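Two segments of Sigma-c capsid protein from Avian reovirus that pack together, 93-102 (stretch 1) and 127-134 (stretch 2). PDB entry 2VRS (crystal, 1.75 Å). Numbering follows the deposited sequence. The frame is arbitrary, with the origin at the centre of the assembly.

Stretch 1 (93-102) NGSSDTIDMT
Stretch 2, residues 127-134: NVVLLTFD

Stretch 2 is the regular partner: Val128 through Asp134 run as one extended strand, with phi from -141° to -103° and psi from 94° to 151°. Stretch 1 begins as an irregular loop and becomes a strand only at Thr98. The apolar pairs ascend together, Ile99 by Leu131 and then Met101 by Phe133, though the strands are not side by side; at the start of stretch 1 the order is reversed, with Asn93 beside Leu130 and Gly94 beside Val129. No direct hydrogen bond joins them; the contact rests on close backbone approach, one water between the backbones and apolar packing, burying 344 Å² in all.

Asn93 adopts a left-handed backbone (phi/psi 44/63) with chi1 m and chi2 near 100°. Its CA lies 5.6 Å from the CA of Leu130, and both residues aim CA-to-CB toward the opposing stretch. Asn93 OD1 settles 3.6 Å from Leu130 CD2, a van der Waals contact; Leu130 has chi1 -87° and chi2 57°. The backbone contributes a CA-H...O contact, from Val129 CA to Asn93 O at 3.6 Å with 159° at the hydrogen. Asn93 O also stands 3.4 Å from Val128 O, but two acceptors cannot bond each other.

Gly94 is the tightest point of the backbone register, its CA 4.5 Å from the CA of Val129. Its phi/psi of 122/0 would jam a CB against the preceding carbonyl oxygen, which alone calls for glycine. The neighbour adds a second reason: an ideal CB would fall 2.2 Å from Val128 O. With none present, Gly94 CA sits 3.7 Å from Val128 O. Water 1 lies between the backbones, its oxygen 2.7 Å from Gly94 O and 2.9 Å from Val128 O, placed to donate to either of these two carbonyls, which cannot bond each other.

Ser95 is fully extended (-161/149), chi1 t, and points toward stretch 2. Its CB touches Val129 CG2 at 3.4 Å, a snug fit against a valine with chi1 p. Ser95 OG meanwhile accepts from Asp97 N at 3.1 Å (164°), tying down the turn through Ser96 (-116/7), whose side chain is out of reach of stretch 2. Asp97 (-93/167, chi1 t) accepts in turn: Thr98 N donates to Asp97 OD1 at 2.8 Å, at a more bent 134°. These bonds within stretch 1 brace the passage from loop into strand.

From Thr98 (-121/161, chi1 p) the chain stays extended, and alternate residues serve the contact. Ile99 (-147/133, chi1 t, chi2 t) leaves its backbone sideways, yet its CG2 comes 4.3 Å from CD2 of Leu131 (chi1 t, chi2 p). Asp100 is out of reach. Met101 (-102/133) points toward stretch 2 with all three chi angles m, placing CG 4.0 Å from Phe133 CE1, at the ring edge near its plane; Phe133 has chi1 -71° and chi2 -89°. Their CA atoms are 9.9 Å apart; the Phe133 ring covers much of that distance, and Met101 meets it with CG. Thr102 is again out of reach.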

# COMPACT_ATOMS: atom_id res chain seq x y z
N ASN C 93 -21.55 21.15 -22.33
CA ASN C 93 -20.49 21.59 -23.24
C ASN C 93 -20.31 20.74 -24.50
O ASN C 93 -19.26 20.13 -24.73
CB ASN C 93 -19.17 21.69 -22.46
CG ASN C 93 -19.26 22.70 -21.32
OD1 ASN C 93 -19.44 22.33 -20.15
ND2 ASN C 93 -19.15 23.97 -21.65
N GLY C 94 -21.34 20.71 -25.34
CA GLY C 94 -21.31 19.93 -26.57
C GLY C 94 -22.46 18.94 -26.55
O GLY C 94 -22.64 18.17 -27.49
N SER C 95 -23.22 18.98 -25.46
CA SER C 95 -24.45 18.23 -25.30
C SER C 95 -25.31 18.83 -24.18
O SER C 95 -24.76 19.38 -23.21
CB SER C 95 -24.14 16.76 -24.95
OG SER C 95 -25.33 16.02 -24.82
N SER C 96 -26.63 18.71 -24.30
CA SER C 96 -27.55 19.07 -23.22
C SER C 96 -28.31 17.86 -22.73
O SER C 96 -29.22 17.98 -21.92
CB SER C 96 -28.55 20.13 -23.70
OG SER C 96 -27.86 21.31 -24.08
N ASP C 97 -27.93 16.70 -23.24
CA ASP C 97 -28.68 15.47 -23.06
C ASP C 97 -28.16 14.71 -21.82
O ASP C 97 -27.11 15.04 -21.26
CB ASP C 97 -28.52 14.67 -24.34
CG ASP C 97 -29.61 13.67 -24.57
OD1 ASP C 97 -30.53 13.53 -23.72
OD2 ASP C 97 -29.52 13.01 -25.62
N THR C 98 -28.92 13.72 -21.38
CA THR C 98 -28.48 12.82 -20.30
C THR C 98 -28.47 11.38 -20.85
O THR C 98 -29.09 11.09 -21.89
CB THR C 98 -29.40 12.88 -19.08
OG1 THR C 98 -30.73 12.54 -19.47
CG2 THR C 98 -29.44 14.29 -18.45
N ILE C 99 -27.75 10.48 -20.18
CA ILE C 99 -27.69 9.11 -20.63
C ILE C 99 -27.58 8.24 -19.42
O ILE C 99 -26.82 8.53 -18.49
CB ILE C 99 -26.54 8.85 -21.67
CG1 ILE C 99 -26.66 7.42 -22.28
CG2 ILE C 99 -25.17 9.12 -21.05
CD1 ILE C 99 -25.86 7.25 -23.56
N ASP C 100 -28.40 7.19 -19.41
CA ASP C 100 -28.45 6.24 -18.32
C ASP C 100 -27.39 5.18 -18.47
O ASP C 100 -27.39 4.39 -19.44
CB ASP C 100 -29.83 5.58 -18.29
CG ASP C 100 -30.89 6.47 -17.65
OD1 ASP C 100 -30.55 7.46 -16.94
OD2 ASP C 100 -32.08 6.18 -17.87
N MET C 101 -26.47 5.16 -17.51
CA MET C 101 -25.38 4.19 -17.50
C MET C 101 -25.63 3.06 -16.53
O MET C 101 -25.98 3.26 -15.37
CB MET C 101 -24.05 4.87 -17.09
CG MET C 101 -23.66 6.08 -17.94
SD MET C 101 -23.55 5.77 -19.73
CE MET C 101 -22.03 4.76 -19.74
N THR C 102 -25.42 1.83 -17.00
CA THR C 102 -25.33 0.70 -16.10
C THR C 102 -23.89 0.56 -15.62
O THR C 102 -22.95 0.44 -16.43
CB THR C 102 -25.78 -0.57 -16.85
OG1 THR C 102 -27.16 -0.38 -17.21
CG2 THR C 102 -25.62 -1.83 -16.02
N ASN C 127 -17.51 18.69 -31.58
CA ASN C 127 -16.48 17.65 -31.76
C ASN C 127 -15.92 17.10 -30.42
O ASN C 127 -15.12 16.17 -30.41
CB ASN C 127 -15.36 18.14 -32.67
CG ASN C 127 -14.61 19.33 -32.08
OD1 ASN C 127 -15.13 20.05 -31.24
ND2 ASN C 127 -13.38 19.53 -32.54
N VAL C 128 -16.35 17.71 -29.33
CA VAL C 128 -15.95 17.33 -27.96
C VAL C 128 -17.19 17.47 -27.09
O VAL C 128 -18.01 18.37 -27.31
CB VAL C 128 -14.81 18.25 -27.41
CG1 VAL C 128 -14.52 17.93 -25.95
CG2 VAL C 128 -13.52 18.07 -28.21
N VAL C 129 -17.35 16.59 -26.10
CA VAL C 129 -18.47 16.67 -25.18
C VAL C 129 -17.95 16.41 -23.76
O VAL C 129 -16.94 15.69 -23.58
CB VAL C 129 -19.57 15.65 -25.54
CG1 VAL C 129 -19.06 14.20 -25.44
CG2 VAL C 129 -20.83 15.84 -24.69
N LEU C 130 -18.63 17.01 -22.78
CA LEU C 130 -18.37 16.77 -21.37
C LEU C 130 -19.53 15.96 -20.79
O LEU C 130 -20.70 16.19 -21.11
CB LEU C 130 -18.20 18.10 -20.62
CG LEU C 130 -16.81 18.71 -20.61
CD1 LEU C 130 -16.17 19.00 -21.98
CD2 LEU C 130 -16.81 19.98 -19.73
N LEU C 131 -19.19 15.02 -19.92
CA LEU C 131 -20.21 14.12 -19.30
C LEU C 131 -19.91 14.05 -17.83
O LEU C 131 -18.83 13.66 -17.41
CB LEU C 131 -20.11 12.72 -19.91
CG LEU C 131 -21.33 11.82 -19.77
CD1 LEU C 131 -22.58 12.52 -20.39
CD2 LEU C 131 -21.11 10.42 -20.44
N THR C 132 -20.91 14.44 -17.05
CA THR C 132 -20.76 14.61 -15.61
C THR C 132 -21.38 13.44 -14.83
O THR C 132 -22.48 12.96 -15.14
CB THR C 132 -21.30 16.02 -15.19
OG1 THR C 132 -20.42 17.01 -15.73
CG2 THR C 132 -21.33 16.14 -13.64
N PHE C 133 -20.66 12.98 -13.79
CA PHE C 133 -21.04 11.83 -12.94
C PHE C 133 -21.04 12.34 -11.49
O PHE C 133 -20.04 12.36 -10.81
CB PHE C 133 -20.01 10.70 -13.10
CG PHE C 133 -20.09 10.03 -14.43
CD1 PHE C 133 -20.95 8.94 -14.60
CD2 PHE C 133 -19.37 10.54 -15.52
CE1 PHE C 133 -21.06 8.31 -15.86
CE2 PHE C 133 -19.50 9.94 -16.83
CZ PHE C 133 -20.32 8.82 -16.98
N ASP C 134 -22.22 12.74 -11.05
CA ASP C 134 -22.44 13.25 -9.68
C ASP C 134 -23.08 12.14 -8.89
O ASP C 134 -24.05 11.54 -9.37
CB ASP C 134 -23.44 14.41 -9.85
CG ASP C 134 -23.82 15.09 -8.55
OD1 ASP C 134 -23.68 14.52 -7.45
OD2 ASP C 134 -24.32 16.24 -8.67
O HOH W 1 -20.38 17.56 -28.79